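Local atomic coordinates of ASCH domain-containing protein (PDB entry 2Z0T), a protein that is of unknown function but carries an ASCH domain of the PUA clan and probably binds RNA. Residues F60-L73 with I79-D91. Numbering follows the deposited sequence.
Sequences FKEMLEKEGIENVL and IEEGVKVYRQFYD
An apolar helix-helix contact joins helix 60-67 and the short, weakly bonded helix 69-72, with L73 after it, to helix 79-87 beside the central sheet of this ASCH domain, with the F60-Y86 stack at the end where helix 60-67 begins. The axes of helices 60-67 and 79-87 approach to 9.3 Å at a crossing angle of 128°, and no hydrogen bond spans the interface. The two rings form an offset stack, planes 9° apart, with F60 CD1 3.4 Å from Y86 CG; Y86 CB also makes a CH-pi contact over the F60 face. On Y86, CG lies anti to the carbonyl carbon (chi1 -73°), which carries the ring across to the other helix as a knob among F60, M63, L64 and V72. Its hydroxyl ends beside hydrocarbon: M63 CE is 3.4 Å from Y86 OH. L64 CD2 and V72 CG1 come to the ring edge. Y90 extends the aromatic cluster, meeting F60 rim to rim, with Y90 CD2 3.3 Å from F60 CZ.

Farther along, G82 has no side chain, and L64 CD1 occupies the place a CB would take; L64 CD1 and L73 CD1 each lie 3.7 Å from G82 CA. I79 fits as a knob among K61, L64, E65 and I69, with I79 CD1 4.0 Å from L64 CB.

F60 and M63 also reach V100 on strand 100-107, V72 touches I22 on strand 22-26, and R87 forms a salt bridge with E95 of helix 92-98; the E95 carboxylate also accepts a hydrogen bond from F60 N.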
ATOM      1  N   PHE A  60      -4.113  -6.145  -8.231  1.00 14.74           N
ATOM      2  CA  PHE A  60      -2.947  -5.286  -8.096  1.00 15.91           C
ATOM      3  C   PHE A  60      -2.671  -4.593  -9.425  1.00 17.32           C
ATOM      4  O   PHE A  60      -2.254  -3.440  -9.459  1.00 14.70           O
ATOM      5  CB  PHE A  60      -1.732  -6.110  -7.660  1.00 19.73           C
ATOM      6  CG  PHE A  60      -1.791  -6.550  -6.222  1.00 20.09           C
ATOM      7  CD1 PHE A  60      -1.748  -5.609  -5.195  1.00 20.16           C
ATOM      8  CD2 PHE A  60      -1.919  -7.895  -5.893  1.00 21.68           C
ATOM      9  CE1 PHE A  60      -1.837  -6.002  -3.858  1.00 17.97           C
ATOM     10  CE2 PHE A  60      -2.011  -8.301  -4.561  1.00 22.55           C
ATOM     11  CZ  PHE A  60      -1.969  -7.350  -3.541  1.00 19.06           C
ATOM     12  N   LYS A  61      -2.910  -5.306 -10.521  1.00 17.65           N
ATOM     13  CA  LYS A  61      -2.705  -4.747 -11.851  1.00 19.52           C
ATOM     14  C   LYS A  61      -3.557  -3.487 -12.034  1.00 16.46           C
ATOM     15  O   LYS A  61      -3.046  -2.433 -12.413  1.00 16.90           O
ATOM     16  CB  LYS A  61      -3.071  -5.788 -12.914  1.00 22.05           C
ATOM     17  CG  LYS A  61      -2.984  -5.299 -14.356  1.00 26.61           C
ATOM     18  CD  LYS A  61      -3.296  -6.434 -15.323  1.00 29.00           C
ATOM     19  CE  LYS A  61      -3.316  -5.963 -16.772  1.00 32.19           C
ATOM     20  NZ  LYS A  61      -4.449  -5.031 -17.044  1.00 33.12           N
ATOM     21  N   GLU A  62      -4.851  -3.597 -11.757  1.00 16.13           N
ATOM     22  CA  GLU A  62      -5.758  -2.461 -11.899  1.00 19.45           C
ATOM     23  C   GLU A  62      -5.419  -1.328 -10.938  1.00 17.29           C
ATOM     24  O   GLU A  62      -5.482  -0.155 -11.305  1.00 17.30           O
ATOM     25  CB  GLU A  62      -7.206  -2.908 -11.693  1.00 21.32           C
ATOM     26  CG  GLU A  62      -7.717  -3.782 -12.825  1.00 31.10           C
ATOM     27  CD  GLU A  62      -9.175  -4.147 -12.669  1.00 38.76           C
ATOM     28  OE1 GLU A  62     -10.015  -3.225 -12.597  1.00 41.62           O
ATOM     29  OE2 GLU A  62      -9.480  -5.357 -12.622  1.00 44.15           O
ATOM     30  N   MET A  63      -5.057  -1.680  -9.708  1.00 15.61           N
ATOM     31  CA  MET A  63      -4.690  -0.676  -8.720  1.00 14.22           C
ATOM     32  C   MET A  63      -3.479   0.114  -9.219  1.00 14.58           C
ATOM     33  O   MET A  63      -3.470   1.342  -9.172  1.00 14.24           O
ATOM     34  CB  MET A  63      -4.374  -1.351  -7.376  1.00 11.75           C
ATOM     35  CG  MET A  63      -4.035  -0.388  -6.238  1.00 13.33           C
ATOM     36  SD  MET A  63      -2.281   0.043  -6.160  1.00 14.85           S
ATOM     37  CE  MET A  63      -1.616  -1.506  -5.547  1.00 14.46           C
ATOM     38  N   LEU A  64      -2.463  -0.590  -9.717  1.00 15.93           N
ATOM     39  CA  LEU A  64      -1.263   0.074 -10.214  1.00 15.08           C
ATOM     40  C   LEU A  64      -1.525   0.970 -11.424  1.00 15.55           C
ATOM     41  O   LEU A  64      -0.972   2.063 -11.521  1.00 16.41           O
ATOM     42  CB  LEU A  64      -0.186  -0.965 -10.559  1.00 18.33           C
ATOM     43  CG  LEU A  64       0.421  -1.706  -9.361  1.00 16.98           C
ATOM     44  CD1 LEU A  64       1.401  -2.765  -9.846  1.00 20.94           C
ATOM     45  CD2 LEU A  64       1.123  -0.715  -8.444  1.00 19.04           C
ATOM     46  N   GLU A  65      -2.373   0.512 -12.341  1.00 16.61           N
ATOM     47  CA  GLU A  65      -2.683   1.293 -13.535  1.00 18.49           C
ATOM     48  C   GLU A  65      -3.421   2.589 -13.196  1.00 18.91           C
ATOM     49  O   GLU A  65      -3.162   3.636 -13.790  1.00 20.18           O
ATOM     50  CB  GLU A  65      -3.516   0.450 -14.508  1.00 22.20           C
ATOM     51  CG  GLU A  65      -2.874  -0.897 -14.826  1.00 25.76           C
ATOM     52  CD  GLU A  65      -3.625  -1.695 -15.874  1.00 30.33           C
ATOM     53  OE1 GLU A  65      -4.864  -1.822 -15.765  1.00 32.87           O
ATOM     54  OE2 GLU A  65      -2.966  -2.210 -16.801  1.00 31.09           O
ATOM     55  N   LYS A  66      -4.323   2.515 -12.224  1.00 17.67           N
ATOM     56  CA  LYS A  66      -5.116   3.668 -11.807  1.00 18.35           C
ATOM     57  C   LYS A  66      -4.343   4.632 -10.905  1.00 18.25           C
ATOM     58  O   LYS A  66      -4.431   5.851 -11.062  1.00 16.64           O
ATOM     59  CB  LYS A  66      -6.375   3.181 -11.082  1.00 19.58           C
ATOM     60  CG  LYS A  66      -7.363   4.273 -10.693  1.00 25.22           C
ATOM     61  CD  LYS A  66      -7.997   4.915 -11.912  1.00 33.36           C
ATOM     62  CE  LYS A  66      -9.137   5.837 -11.514  1.00 35.81           C
ATOM     63  NZ  LYS A  66     -10.266   5.084 -10.903  1.00 39.56           N
ATOM     64  N   GLU A  67      -3.584   4.082  -9.963  1.00 15.07           N
ATOM     65  CA  GLU A  67      -2.815   4.900  -9.028  1.00 16.58           C
ATOM     66  C   GLU A  67      -1.490   5.415  -9.595  1.00 15.36           C
ATOM     67  O   GLU A  67      -0.935   6.398  -9.098  1.00 16.68           O
ATOM     68  CB  GLU A  67      -2.537   4.102  -7.748  1.00 14.99           C
ATOM     69  CG  GLU A  67      -3.785   3.658  -6.986  1.00 15.78           C
ATOM     70  CD  GLU A  67      -4.588   4.819  -6.430  1.00 13.53           C
ATOM     71  OE1 GLU A  67      -3.997   5.892  -6.191  1.00 14.74           O
ATOM     72  OE2 GLU A  67      -5.810   4.654  -6.217  1.00 15.84           O
ATOM     73  N   GLY A  68      -0.990   4.761 -10.638  1.00 17.65           N
ATOM     74  CA  GLY A  68       0.278   5.171 -11.217  1.00 19.05           C
ATOM     75  C   GLY A  68       1.365   4.411 -10.482  1.00 20.72           C
ATOM     76  O   GLY A  68       1.596   4.638  -9.295  1.00 19.00           O
ATOM     77  N   ILE A  69       2.033   3.503 -11.182  1.00 21.61           N
ATOM     78  CA  ILE A  69       3.069   2.685 -10.567  1.00 23.12           C
ATOM     79  C   ILE A  69       4.166   3.479  -9.858  1.00 23.32           C
ATOM     80  O   ILE A  69       4.680   3.049  -8.825  1.00 23.58           O
ATOM     81  CB  ILE A  69       3.703   1.739 -11.610  1.00 25.71           C
ATOM     82  CG1 ILE A  69       4.628   0.745 -10.913  1.00 27.28           C
ATOM     83  CG2 ILE A  69       4.457   2.543 -12.658  1.00 26.27           C
ATOM     84  CD1 ILE A  69       5.144  -0.340 -11.825  1.00 28.82           C
ATOM     85  N   GLU A  70       4.519   4.641 -10.397  1.00 22.10           N
ATOM     86  CA  GLU A  70       5.564   5.451  -9.787  1.00 22.47           C
ATOM     87  C   GLU A  70       5.186   5.942  -8.388  1.00 21.89           C
ATOM     88  O   GLU A  70       6.056   6.159  -7.542  1.00 19.86           O
ATOM     89  CB  GLU A  70       5.897   6.646 -10.684  1.00 28.62           C
ATOM     90  CG  GLU A  70       7.030   7.514 -10.160  1.00 33.97           C
ATOM     91  CD  GLU A  70       8.235   6.697  -9.720  1.00 39.78           C
ATOM     92  OE1 GLU A  70       8.699   5.840 -10.504  1.00 38.44           O
ATOM     93  OE2 GLU A  70       8.721   6.918  -8.588  1.00 42.07           O
ATOM     94  N   ASN A  71       3.890   6.105  -8.147  1.00 18.50           N
ATOM     95  CA  ASN A  71       3.409   6.575  -6.852  1.00 17.80           C
ATOM     96  C   ASN A  71       3.248   5.444  -5.842  1.00 18.76           C
ATOM     97  O   ASN A  71       3.113   5.690  -4.640  1.00 16.48           O
ATOM     98  CB  ASN A  71       2.067   7.290  -7.020  1.00 18.95           C
ATOM     99  CG  ASN A  71       2.154   8.467  -7.962  1.00 20.48           C
ATOM    100  OD1 ASN A  71       2.967   9.369  -7.767  1.00 21.93           O
ATOM    101  ND2 ASN A  71       1.316   8.468  -8.993  1.00 20.94           N
ATOM    102  N   VAL A  72       3.269   4.208  -6.329  1.00 17.29           N
ATOM    103  CA  VAL A  72       3.097   3.050  -5.459  1.00 15.29           C
ATOM    104  C   VAL A  72       4.403   2.286  -5.250  1.00 16.91           C
ATOM    105  O   VAL A  72       4.774   1.965  -4.119  1.00 17.39           O
ATOM    106  CB  VAL A  72       2.044   2.088  -6.034  1.00 16.43           C
ATOM    107  CG1 VAL A  72       1.706   1.016  -5.008  1.00 16.46           C
ATOM    108  CG2 VAL A  72       0.788   2.867  -6.433  1.00 16.35           C
ATOM    109  N   LEU A  73       5.092   2.002  -6.350  1.00 15.41           N
ATOM    110  CA  LEU A  73       6.356   1.277  -6.314  1.00 18.35           C
ATOM    111  C   LEU A  73       7.398   2.060  -7.109  1.00 18.69           C
ATOM    112  O   LEU A  73       7.719   1.710  -8.244  1.00 20.46           O
ATOM    113  CB  LEU A  73       6.174  -0.115  -6.928  1.00 19.18           C
ATOM    114  CG  LEU A  73       5.072  -0.982  -6.314  1.00 19.88           C
ATOM    115  CD1 LEU A  73       4.914  -2.247  -7.131  1.00 19.31           C
ATOM    116  CD2 LEU A  73       5.409  -1.309  -4.860  1.00 20.88           C
ATOM    117  N   ILE A  79       4.072  -2.496 -15.229  1.00 29.79           N
ATOM    118  CA  ILE A  79       2.970  -2.991 -14.416  1.00 29.32           C
ATOM    119  C   ILE A  79       3.196  -4.469 -14.123  1.00 28.06           C
ATOM    120  O   ILE A  79       2.854  -4.955 -13.047  1.00 25.86           O
ATOM    121  CB  ILE A  79       1.620  -2.820 -15.154  1.00 30.31           C
ATOM    122  CG1 ILE A  79       1.389  -1.342 -15.482  1.00 32.68           C
ATOM    123  CG2 ILE A  79       0.481  -3.354 -14.299  1.00 30.34           C
ATOM    124  CD1 ILE A  79       1.306  -0.439 -14.264  1.00 33.70           C
ATOM    125  N   GLU A  80       3.773  -5.182 -15.087  1.00 28.85           N
ATOM    126  CA  GLU A  80       4.048  -6.606 -14.918  1.00 30.31           C
ATOM    127  C   GLU A  80       5.022  -6.789 -13.760  1.00 27.05           C
ATOM    128  O   GLU A  80       4.833  -7.656 -12.907  1.00 26.00           O
ATOM    129  CB  GLU A  80       4.651  -7.199 -16.197  1.00 34.94           C
ATOM    130  CG  GLU A  80       3.800  -7.003 -17.444  1.00 41.53           C
ATOM    131  CD  GLU A  80       3.792  -5.564 -17.928  1.00 44.87           C
ATOM    132  OE1 GLU A  80       4.870  -5.057 -18.307  1.00 47.85           O
ATOM    133  OE2 GLU A  80       2.709  -4.939 -17.930  1.00 47.38           O
ATOM    134  N   GLU A  81       6.067  -5.968 -13.738  1.00 25.65           N
ATOM    135  CA  GLU A  81       7.058  -6.026 -12.672  1.00 26.31           C
ATOM    136  C   GLU A  81       6.370  -5.689 -11.352  1.00 24.22           C
ATOM    137  O   GLU A  81       6.629  -6.318 -10.325  1.00 24.14           O
ATOM    138  CB  GLU A  81       8.182  -5.024 -12.939  1.00 29.91           C
ATOM    139  CG  GLU A  81       9.015  -5.330 -14.172  1.00 37.95           C
ATOM    140  CD  GLU A  81       9.969  -4.202 -14.518  1.00 42.62           C
ATOM    141  OE1 GLU A  81      10.800  -3.837 -13.657  1.00 47.12           O
ATOM    142  OE2 GLU A  81       9.886  -3.678 -15.650  1.00 44.01           O
ATOM    143  N   GLY A  82       5.491  -4.691 -11.394  1.00 23.03           N
ATOM    144  CA  GLY A  82       4.768  -4.293 -10.199  1.00 20.32           C
ATOM    145  C   GLY A  82       3.988  -5.457  -9.617  1.00 20.60           C
ATOM    146  O   GLY A  82       4.059  -5.725  -8.417  1.00 19.30           O
ATOM    147  N   VAL A  83       3.239  -6.155 -10.464  1.00 20.69           N
ATOM    148  CA  VAL A  83       2.458  -7.298 -10.007  1.00 23.38           C
ATOM    149  C   VAL A  83       3.365  -8.362  -9.387  1.00 23.21           C
ATOM    150  O   VAL A  83       2.991  -9.008  -8.405  1.00 23.45           O
ATOM    151  CB  VAL A  83       1.646  -7.925 -11.167  1.00 23.48           C
ATOM    152  CG1 VAL A  83       0.909  -9.163 -10.680  1.00 23.98           C
ATOM    153  CG2 VAL A  83       0.650  -6.905 -11.713  1.00 24.80           C
ATOM    154  N   LYS A  84       4.557  -8.541  -9.954  1.00 25.38           N
ATOM    155  CA  LYS A  84       5.509  -9.518  -9.426  1.00 24.65           C
ATOM    156  C   LYS A  84       5.912  -9.160  -8.001  1.00 23.47           C
ATOM    157  O   LYS A  84       6.054 -10.035  -7.147  1.00 22.64           O
ATOM    158  CB  LYS A  84       6.764  -9.583 -10.301  1.00 28.64           C
ATOM    159  CG  LYS A  84       6.683 -10.575 -11.447  1.00 33.31           C
ATOM    160  CD  LYS A  84       8.049 -10.770 -12.090  1.00 36.75           C
ATOM    161  CE  LYS A  84       8.038 -11.917 -13.088  1.00 40.86           C
ATOM    162  NZ  LYS A  84       9.380 -12.118 -13.703  1.00 44.26           N
ATOM    163  N   VAL A  85       6.105  -7.868  -7.752  1.00 20.81           N
ATOM    164  CA  VAL A  85       6.477  -7.404  -6.422  1.00 21.26           C
ATOM    165  C   VAL A  85       5.444  -7.878  -5.406  1.00 20.82           C
ATOM    166  O   VAL A  85       5.793  -8.438  -4.365  1.00 20.76           O
ATOM    167  CB  VAL A  85       6.561  -5.859  -6.367  1.00 22.03           C
ATOM    168  CG1 VAL A  85       6.860  -5.401  -4.942  1.00 21.35           C
ATOM    169  CG2 VAL A  85       7.642  -5.362  -7.316  1.00 23.65           C
ATOM    170  N   TYR A  86       4.167  -7.659  -5.714  1.00 21.05           N
ATOM    171  CA  TYR A  86       3.092  -8.063  -4.816  1.00 19.42           C
ATOM    172  C   TYR A  86       2.937  -9.573  -4.698  1.00 19.82           C
ATOM    173  O   TYR A  86       2.556 -10.078  -3.642  1.00 19.20           O
ATOM    174  CB  TYR A  86       1.762  -7.444  -5.267  1.00 20.14           C
ATOM    175  CG  TYR A  86       1.670  -5.964  -4.987  1.00 18.39           C
ATOM    176  CD1 TYR A  86       1.700  -5.481  -3.678  1.00 20.69           C
ATOM    177  CD2 TYR A  86       1.577  -5.043  -6.028  1.00 19.33           C
ATOM    178  CE1 TYR A  86       1.641  -4.116  -3.413  1.00 17.10           C
ATOM    179  CE2 TYR A  86       1.517  -3.677  -5.774  1.00 18.31           C
ATOM    180  CZ  TYR A  86       1.551  -3.221  -4.467  1.00 19.96           C
ATOM    181  OH  TYR A  86       1.507  -1.873  -4.220  1.00 20.94           O
ATOM    182  N   ARG A  87       3.242 -10.296  -5.771  1.00 24.28           N
ATOM    183  CA  ARG A  87       3.106 -11.746  -5.751  1.00 25.49           C
ATOM    184  C   ARG A  87       4.049 -12.392  -4.742  1.00 27.35           C
ATOM    185  O   ARG A  87       3.814 -13.509  -4.286  1.00 26.83           O
ATOM    186  CB  ARG A  87       3.349 -12.330  -7.143  1.00 26.57           C
ATOM    187  CG  ARG A  87       2.811 -13.748  -7.293  1.00 27.50           C
ATOM    188  CD  ARG A  87       1.311 -13.776  -7.022  1.00 26.17           C
ATOM    189  NE  ARG A  87       0.572 -13.041  -8.042  1.00 24.29           N
ATOM    190  CZ  ARG A  87      -0.577 -12.408  -7.832  1.00 23.50           C
ATOM    191  NH1 ARG A  87      -1.131 -12.408  -6.627  1.00 19.41           N
ATOM    192  NH2 ARG A  87      -1.176 -11.778  -8.833  1.00 21.73           N
ATOM    193  N   GLN A  88       5.115 -11.685  -4.387  1.00 28.52           N
ATOM    194  CA  GLN A  88       6.063 -12.211  -3.415  1.00 31.65           C
ATOM    195  C   GLN A  88       5.426 -12.189  -2.029  1.00 30.40           C
ATOM    196  O   GLN A  88       5.804 -12.962  -1.147  1.00 30.89           O
ATOM    197  CB  GLN A  88       7.342 -11.370  -3.417  1.00 34.54           C
ATOM    198  CG  GLN A  88       7.980 -11.232  -4.791  1.00 40.42           C
ATOM    199  CD  GLN A  88       8.159 -12.571  -5.486  1.00 44.78           C
ATOM    200  OE1 GLN A  88       8.821 -13.472  -4.964  1.00 47.33           O
ATOM    201  NE2 GLN A  88       7.567 -12.709  -6.669  1.00 45.19           N
ATOM    202  N   PHE A  89       4.446 -11.307  -1.852  1.00 27.76           N
ATOM    203  CA  PHE A  89       3.747 -11.163  -0.577  1.00 27.00           C
ATOM    204  C   PHE A  89       2.368 -11.811  -0.568  1.00 25.12           C
ATOM    205  O   PHE A  89       1.967 -12.424   0.422  1.00 23.11           O
ATOM    206  CB  PHE A  89       3.535  -9.683  -0.237  1.00 28.93           C
ATOM    207  CG  PHE A  89       4.795  -8.880  -0.146  1.00 33.94           C
ATOM    208  CD1 PHE A  89       5.733  -9.136   0.847  1.00 34.92           C
ATOM    209  CD2 PHE A  89       5.023  -7.830  -1.030  1.00 34.89           C
ATOM    210  CE1 PHE A  89       6.881  -8.356   0.960  1.00 37.79           C
ATOM    211  CE2 PHE A  89       6.165  -7.045  -0.927  1.00 39.16           C
ATOM    212  CZ  PHE A  89       7.096  -7.308   0.071  1.00 37.55           C
ATOM    213  N   TYR A  90       1.642 -11.661  -1.673  1.00 21.35           N
ATOM    214  CA  TYR A  90       0.276 -12.160  -1.758  1.00 20.00           C
ATOM    215  C   TYR A  90      -0.007 -13.079  -2.937  1.00 18.00           C
ATOM    216  O   TYR A  90       0.274 -12.737  -4.085  1.00 18.29           O
ATOM    217  CB  TYR A  90      -0.675 -10.964  -1.826  1.00 17.95           C
ATOM    218  CG  TYR A  90      -0.290  -9.834  -0.895  1.00 17.18           C
ATOM    219  CD1 TYR A  90      -0.366  -9.989   0.487  1.00 20.37           C
ATOM    220  CD2 TYR A  90       0.166  -8.612  -1.396  1.00 18.80           C
ATOM    221  CE1 TYR A  90      -0.000  -8.960   1.351  1.00 19.18           C
ATOM    222  CE2 TYR A  90       0.535  -7.573  -0.538  1.00 16.81           C
ATOM    223  CZ  TYR A  90       0.451  -7.757   0.833  1.00 19.46           C
ATOM    224  OH  TYR A  90       0.839  -6.751   1.690  1.00 20.14           O
ATOM    225  N   ASP A  91      -0.596 -14.235  -2.645  1.00 19.62           N
ATOM    226  CA  ASP A  91      -0.931 -15.201  -3.686  1.00 20.76           C
ATOM    227  C   ASP A  91      -2.203 -14.790  -4.416  1.00 20.86           C
ATOM    228  O   ASP A  91      -3.013 -14.015  -3.902  1.00 20.16           O
ATOM    229  CB  ASP A  91      -1.121 -16.597  -3.094  1.00 21.99           C
ATOM    230  CG  ASP A  91      -2.120 -16.618  -1.962  1.00 26.42           C
ATOM    231  OD1 ASP A  91      -1.712 -16.362  -0.811  1.00 30.42           O
ATOM    232  OD2 ASP A  91      -3.315 -16.874  -2.223  1.00 25.55           O
TER